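Local coordinates for protein N2152 (Neocallimastix frontalis, PDB 5U22) that probably hydrolyses arabinosyl linkages in plant cell-wall glycans as a family 39 glycoside hydrolase from a rumen anaerobic fungus, at residues H44-K56 / I81-S94. Sequence-based numbering, arbitrary orientation.
Sequences HYGLIENVPKDYK and IGDVIKVAQRLKES
Arg90, on the face of TIM-barrel helix 84-91 turned to the loop 44-54, reaches into that loop and binds its backbone carbonyls. The helix lies between strands 66-70 and 98-102 in the chain; His44 and Tyr45 form backbone hydrogen bonds with Ile278 and Arg68, joining the outermost strands of the seven-strand parallel sheet, consistent with this segment closing the barrel. Arg90 CB lies 4.2 Å from Tyr55 CE2; further out, CD rests against the carbonyl oxygens of Ile48 and Glu49, and NE passes near Glu49 O. A bend at chi3 (72°) turns the guanidinium into the loop. There NH1 donates to Ile48 O at 3.0 Å and also to Pro52 O, which NH2 grips as well at 2.9 Å, end-on. Both oxygens lie close to the guanidinium plane, while Tyr55 CD2 sits over one face and Leu47 CD1 packs against NH1. Since an alanine here has no guanidinium, both carbonyls would lose these donors and the loop round the cis peptide bond before Pro52 would probably be less firmly held.

At the start of the helix, Glu49 folds back through a bend at chi2 (91°): Gly82 N meets OE1 on the syn side at 2.8 Å, whereas Asp83 N approaches OE2 from above the carboxylate plane. Asp83, the N-cap, accepts from Lys86 N. Between the two polar sites Val87 CG2 lies against Leu47 O; Leu47 CD2 packs on Leu91 CD2 at 3.6 Å further along the helix, and Ile48 CG2 touches Ile81 CG1 ahead of it. Tyr45 presents CE2 to Ile81 O, its hydroxyl bonds to Asp105 and its ring stacks on Trp280, about 6 Å from a bound bis-tris molecule. The Glu93 carboxylate lies nearly parallel to the Tyr55 ring (7°), and Tyr55 OH shares a 2.7 Å hydrogen bond with Ser94 OG, in the ring plane.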
loop_
_atom_site.group_PDB
_atom_site.type_symbol
_atom_site.label_atom_id
_atom_site.label_comp_id
_atom_site.label_asym_id
_atom_site.label_seq_id
_atom_site.Cartn_x
_atom_site.Cartn_y
_atom_site.Cartn_z
ATOM N N HIS A 44 -5.528 0.198 6.022
ATOM C CA HIS A 44 -5.688 0.562 7.428
ATOM C C HIS A 44 -7.119 0.282 7.875
ATOM O O HIS A 44 -8.065 0.748 7.240
ATOM C CB HIS A 44 -5.355 2.043 7.608
ATOM C CG HIS A 44 -5.324 2.488 9.034
ATOM N ND1 HIS A 44 -4.739 1.733 10.025
ATOM C CD2 HIS A 44 -5.782 3.613 9.635
ATOM C CE1 HIS A 44 -4.847 2.366 11.180
ATOM N NE2 HIS A 44 -5.468 3.514 10.969
ATOM N N TYR A 45 -7.279 -0.483 8.968
ATOM C CA TYR A 45 -8.601 -0.955 9.414
ATOM C C TYR A 45 -9.369 -1.624 8.277
ATOM O O TYR A 45 -10.606 -1.615 8.251
ATOM C CB TYR A 45 -9.457 0.173 9.999
ATOM C CG TYR A 45 -9.126 0.612 11.412
ATOM C CD1 TYR A 45 -8.035 1.439 11.670
ATOM C CD2 TYR A 45 -9.949 0.244 12.487
ATOM C CE1 TYR A 45 -7.758 1.880 12.954
ATOM C CE2 TYR A 45 -9.668 0.676 13.789
ATOM C CZ TYR A 45 -8.580 1.500 14.008
ATOM O OH TYR A 45 -8.297 1.933 15.287
ATOM N N GLY A 46 -8.644 -2.173 7.297
ATOM C CA GLY A 46 -9.312 -2.787 6.167
ATOM C C GLY A 46 -9.872 -4.146 6.483
ATOM O O GLY A 46 -10.811 -4.591 5.818
ATOM N N LEU A 47 -9.314 -4.805 7.493
ATOM C CA LEU A 47 -9.780 -6.097 7.970
ATOM C C LEU A 47 -9.986 -5.973 9.468
ATOM O O LEU A 47 -9.080 -5.524 10.172
ATOM C CB LEU A 47 -8.761 -7.197 7.660
ATOM C CG LEU A 47 -9.053 -8.601 8.186
ATOM C CD1 LEU A 47 -10.371 -9.117 7.633
ATOM C CD2 LEU A 47 -7.904 -9.548 7.826
ATOM N N ILE A 48 -11.168 -6.344 9.954
ATOM C CA ILE A 48 -11.417 -6.299 11.396
ATOM C C ILE A 48 -11.923 -7.655 11.874
ATOM O O ILE A 48 -11.808 -8.657 11.155
ATOM C CB ILE A 48 -12.387 -5.164 11.764
ATOM C CG1 ILE A 48 -13.737 -5.338 11.056
ATOM C CG2 ILE A 48 -11.761 -3.805 11.394
ATOM C CD1 ILE A 48 -14.711 -4.225 11.403
ATOM N N GLU A 49 -12.472 -7.697 13.093
ATOM C CA GLU A 49 -12.725 -8.984 13.742
ATOM C C GLU A 49 -13.679 -9.843 12.928
ATOM O O GLU A 49 -13.470 -11.055 12.794
ATOM C CB GLU A 49 -13.272 -8.778 15.158
ATOM C CG GLU A 49 -12.236 -8.316 16.188
ATOM C CD GLU A 49 -12.148 -6.802 16.286
ATOM O OE1 GLU A 49 -12.566 -6.118 15.324
ATOM O OE2 GLU A 49 -11.670 -6.298 17.334
ATOM N N ASN A 50 -14.737 -9.245 12.375
ATOM C CA ASN A 50 -15.683 -10.054 11.614
ATOM C C ASN A 50 -16.223 -9.323 10.386
ATOM O O ASN A 50 -17.313 -9.655 9.906
ATOM C CB ASN A 50 -16.843 -10.522 12.516
ATOM C CG ASN A 50 -17.526 -11.781 11.987
ATOM O OD1 ASN A 50 -16.876 -12.653 11.412
ATOM N ND2 ASN A 50 -18.841 -11.873 12.178
ATOM N N VAL A 51 -15.500 -8.327 9.879
ATOM C CA VAL A 51 -15.811 -7.715 8.593
ATOM C C VAL A 51 -14.499 -7.631 7.830
ATOM O O VAL A 51 -13.500 -7.179 8.388
ATOM C CB VAL A 51 -16.453 -6.324 8.727
ATOM C CG1 VAL A 51 -16.950 -5.838 7.358
ATOM C CG2 VAL A 51 -17.609 -6.337 9.745
ATOM N N PRO A 52 -14.475 -8.107 6.569
ATOM C CA PRO A 52 -15.550 -8.818 5.873
ATOM C C PRO A 52 -15.845 -10.129 6.578
ATOM O O PRO A 52 -14.945 -10.710 7.175
ATOM C CB PRO A 52 -14.969 -9.086 4.472
ATOM C CG PRO A 52 -13.772 -8.194 4.349
ATOM C CD PRO A 52 -13.258 -8.015 5.751
ATOM N N LYS A 53 -17.095 -10.580 6.524
ATOM C CA LYS A 53 -17.433 -11.855 7.144
ATOM C C LYS A 53 -16.816 -13.014 6.368
ATOM O O LYS A 53 -16.266 -13.955 6.962
ATOM C CB LYS A 53 -18.957 -11.981 7.219
ATOM C CG LYS A 53 -19.518 -12.615 8.467
ATOM C CD LYS A 53 -21.057 -12.610 8.429
ATOM C CE LYS A 53 -21.636 -11.346 9.050
ATOM N NZ LYS A 53 -23.133 -11.365 9.136
ATOM N N ASP A 54 -16.874 -12.948 5.039
ATOM C CA ASP A 54 -16.458 -14.050 4.175
ATOM C C ASP A 54 -14.992 -13.857 3.820
ATOM O O ASP A 54 -14.660 -13.253 2.800
ATOM C CB ASP A 54 -17.345 -14.087 2.934
ATOM C CG ASP A 54 -17.051 -15.261 2.023
ATOM O OD1 ASP A 54 -15.999 -15.916 2.182
ATOM O OD2 ASP A 54 -17.871 -15.500 1.107
ATOM N N TYR A 55 -14.105 -14.397 4.663
ATOM C CA TYR A 55 -12.671 -14.264 4.413
ATOM C C TYR A 55 -12.282 -14.919 3.092
ATOM O O TYR A 55 -11.513 -14.350 2.315
ATOM C CB TYR A 55 -11.857 -14.869 5.563
ATOM C CG TYR A 55 -10.369 -14.538 5.476
ATOM C CD1 TYR A 55 -9.526 -15.227 4.609
ATOM C CD2 TYR A 55 -9.818 -13.524 6.249
ATOM C CE1 TYR A 55 -8.179 -14.920 4.515
ATOM C CE2 TYR A 55 -8.479 -13.215 6.167
ATOM C CZ TYR A 55 -7.666 -13.910 5.299
ATOM O OH TYR A 55 -6.338 -13.590 5.215
ATOM N N LYS A 56 -12.815 -16.114 2.816
ATOM C CA LYS A 56 -12.348 -16.876 1.666
ATOM C C LYS A 56 -12.708 -16.218 0.342
ATOM O O LYS A 56 -11.960 -16.361 -0.635
ATOM C CB LYS A 56 -12.912 -18.298 1.709
ATOM C CG LYS A 56 -12.486 -19.095 2.942
ATOM C CD LYS A 56 -13.013 -20.538 2.890
ATOM C CE LYS A 56 -12.677 -21.295 4.164
ATOM N NZ LYS A 56 -11.215 -21.453 4.336
ATOM N N ILE A 81 -13.411 -1.214 17.034
ATOM C CA ILE A 81 -13.104 -2.416 16.259
ATOM C C ILE A 81 -11.633 -2.446 15.864
ATOM O O ILE A 81 -10.924 -1.439 15.921
ATOM C CB ILE A 81 -13.975 -2.525 14.980
ATOM C CG1 ILE A 81 -13.489 -1.589 13.863
ATOM C CG2 ILE A 81 -15.460 -2.332 15.283
ATOM C CD1 ILE A 81 -13.546 -0.091 14.154
ATOM N N GLY A 82 -11.184 -3.632 15.447
ATOM C CA GLY A 82 -9.945 -3.795 14.713
ATOM C C GLY A 82 -8.803 -4.463 15.442
ATOM O O GLY A 82 -7.667 -4.385 14.959
ATOM N N ASP A 83 -9.059 -5.122 16.572
ATOM C CA ASP A 83 -7.991 -5.653 17.413
ATOM C C ASP A 83 -6.964 -6.415 16.584
ATOM O O ASP A 83 -7.305 -7.361 15.872
ATOM C CB ASP A 83 -8.585 -6.559 18.487
ATOM C CG ASP A 83 -7.526 -7.160 19.393
ATOM O OD1 ASP A 83 -6.985 -8.227 19.039
ATOM O OD2 ASP A 83 -7.251 -6.573 20.461
ATOM N N VAL A 84 -5.699 -5.994 16.682
ATOM C CA VAL A 84 -4.679 -6.520 15.781
ATOM C C VAL A 84 -4.390 -7.986 16.060
ATOM O O VAL A 84 -4.026 -8.728 15.144
ATOM C CB VAL A 84 -3.397 -5.674 15.866
ATOM C CG1 VAL A 84 -2.705 -5.857 17.237
ATOM C CG2 VAL A 84 -2.443 -6.008 14.692
ATOM N N ILE A 85 -4.545 -8.442 17.306
ATOM C CA ILE A 85 -4.297 -9.857 17.565
ATOM C C ILE A 85 -5.371 -10.713 16.904
ATOM O O ILE A 85 -5.069 -11.755 16.306
ATOM C CB ILE A 85 -4.187 -10.125 19.079
ATOM C CG1 ILE A 85 -2.901 -9.488 19.614
ATOM C CG2 ILE A 85 -4.184 -11.629 19.341
ATOM C CD1 ILE A 85 -2.677 -9.667 21.097
ATOM N N LYS A 86 -6.635 -10.282 16.986
ATOM C CA LYS A 86 -7.704 -10.967 16.268
ATOM C C LYS A 86 -7.508 -10.874 14.760
ATOM O O LYS A 86 -7.794 -11.831 14.032
ATOM C CB LYS A 86 -9.073 -10.397 16.653
ATOM C CG LYS A 86 -9.474 -10.574 18.124
ATOM C CD LYS A 86 -8.984 -11.906 18.713
ATOM C CE LYS A 86 -9.787 -13.110 18.232
ATOM N NZ LYS A 86 -8.918 -14.317 18.041
ATOM N N VAL A 87 -7.035 -9.728 14.267
ATOM C CA VAL A 87 -6.843 -9.583 12.825
ATOM C C VAL A 87 -5.707 -10.479 12.352
ATOM O O VAL A 87 -5.815 -11.159 11.319
ATOM C CB VAL A 87 -6.594 -8.106 12.470
ATOM C CG1 VAL A 87 -6.157 -7.964 11.014
ATOM C CG2 VAL A 87 -7.851 -7.290 12.728
ATOM N N ALA A 88 -4.600 -10.503 13.110
ATOM C CA ALA A 88 -3.488 -11.388 12.781
ATOM C C ALA A 88 -3.929 -12.846 12.746
ATOM O O ALA A 88 -3.454 -13.622 11.909
ATOM C CB ALA A 88 -2.346 -11.196 13.782
ATOM N N GLN A 89 -4.853 -13.239 13.627
ATOM C CA GLN A 89 -5.335 -14.619 13.565
ATOM C C GLN A 89 -6.115 -14.879 12.281
ATOM O O GLN A 89 -5.955 -15.935 11.657
ATOM C CB GLN A 89 -6.194 -14.951 14.784
ATOM C CG GLN A 89 -6.734 -16.383 14.775
ATOM C CD GLN A 89 -5.644 -17.463 14.779
ATOM O OE1 GLN A 89 -4.713 -17.428 15.588
ATOM N NE2 GLN A 89 -5.772 -18.438 13.879
ATOM N N ARG A 90 -6.969 -13.938 11.872
ATOM C CA ARG A 90 -7.665 -14.115 10.603
ATOM C C ARG A 90 -6.674 -14.252 9.457
ATOM O O ARG A 90 -6.862 -15.082 8.560
ATOM C CB ARG A 90 -8.621 -12.947 10.334
ATOM C CG ARG A 90 -9.662 -12.722 11.423
ATOM C CD ARG A 90 -10.806 -11.847 10.912
ATOM N NE ARG A 90 -11.646 -12.589 9.974
ATOM C CZ ARG A 90 -12.627 -12.054 9.252
ATOM N NH1 ARG A 90 -12.902 -10.755 9.345
ATOM N NH2 ARG A 90 -13.334 -12.820 8.432
ATOM N N LEU A 91 -5.598 -13.461 9.484
ATOM C CA LEU A 91 -4.657 -13.412 8.369
ATOM C C LEU A 91 -3.820 -14.676 8.230
ATOM O O LEU A 91 -3.177 -14.855 7.188
ATOM C CB LEU A 91 -3.734 -12.196 8.518
ATOM C CG LEU A 91 -4.406 -10.862 8.179
ATOM C CD1 LEU A 91 -3.526 -9.682 8.601
ATOM C CD2 LEU A 91 -4.724 -10.791 6.682
ATOM N N LYS A 92 -3.804 -15.549 9.240
ATOM C CA LYS A 92 -3.094 -16.818 9.093
ATOM C C LYS A 92 -3.630 -17.634 7.932
ATOM O O LYS A 92 -2.911 -18.490 7.404
ATOM C CB LYS A 92 -3.180 -17.632 10.388
ATOM C CG LYS A 92 -2.330 -17.098 11.521
ATOM N N GLU A 93 -4.878 -17.388 7.525
ATOM C CA GLU A 93 -5.439 -18.063 6.363
ATOM C C GLU A 93 -4.773 -17.612 5.067
ATOM O O GLU A 93 -4.865 -18.319 4.056
ATOM C CB GLU A 93 -6.949 -17.828 6.315
ATOM C CG GLU A 93 -7.650 -18.524 5.162
ATOM C CD GLU A 93 -9.127 -18.775 5.422
ATOM O OE1 GLU A 93 -9.697 -18.158 6.352
ATOM O OE2 GLU A 93 -9.714 -19.598 4.686
ATOM N N SER A 94 -4.082 -16.466 5.080
ATOM C CA SER A 94 -3.233 -16.017 3.977
ATOM C C SER A 94 -1.781 -16.075 4.432
ATOM O O SER A 94 -1.250 -15.082 4.954
ATOM C CB SER A 94 -3.599 -14.597 3.537
ATOM O OG SER A 94 -4.944 -14.528 3.127
#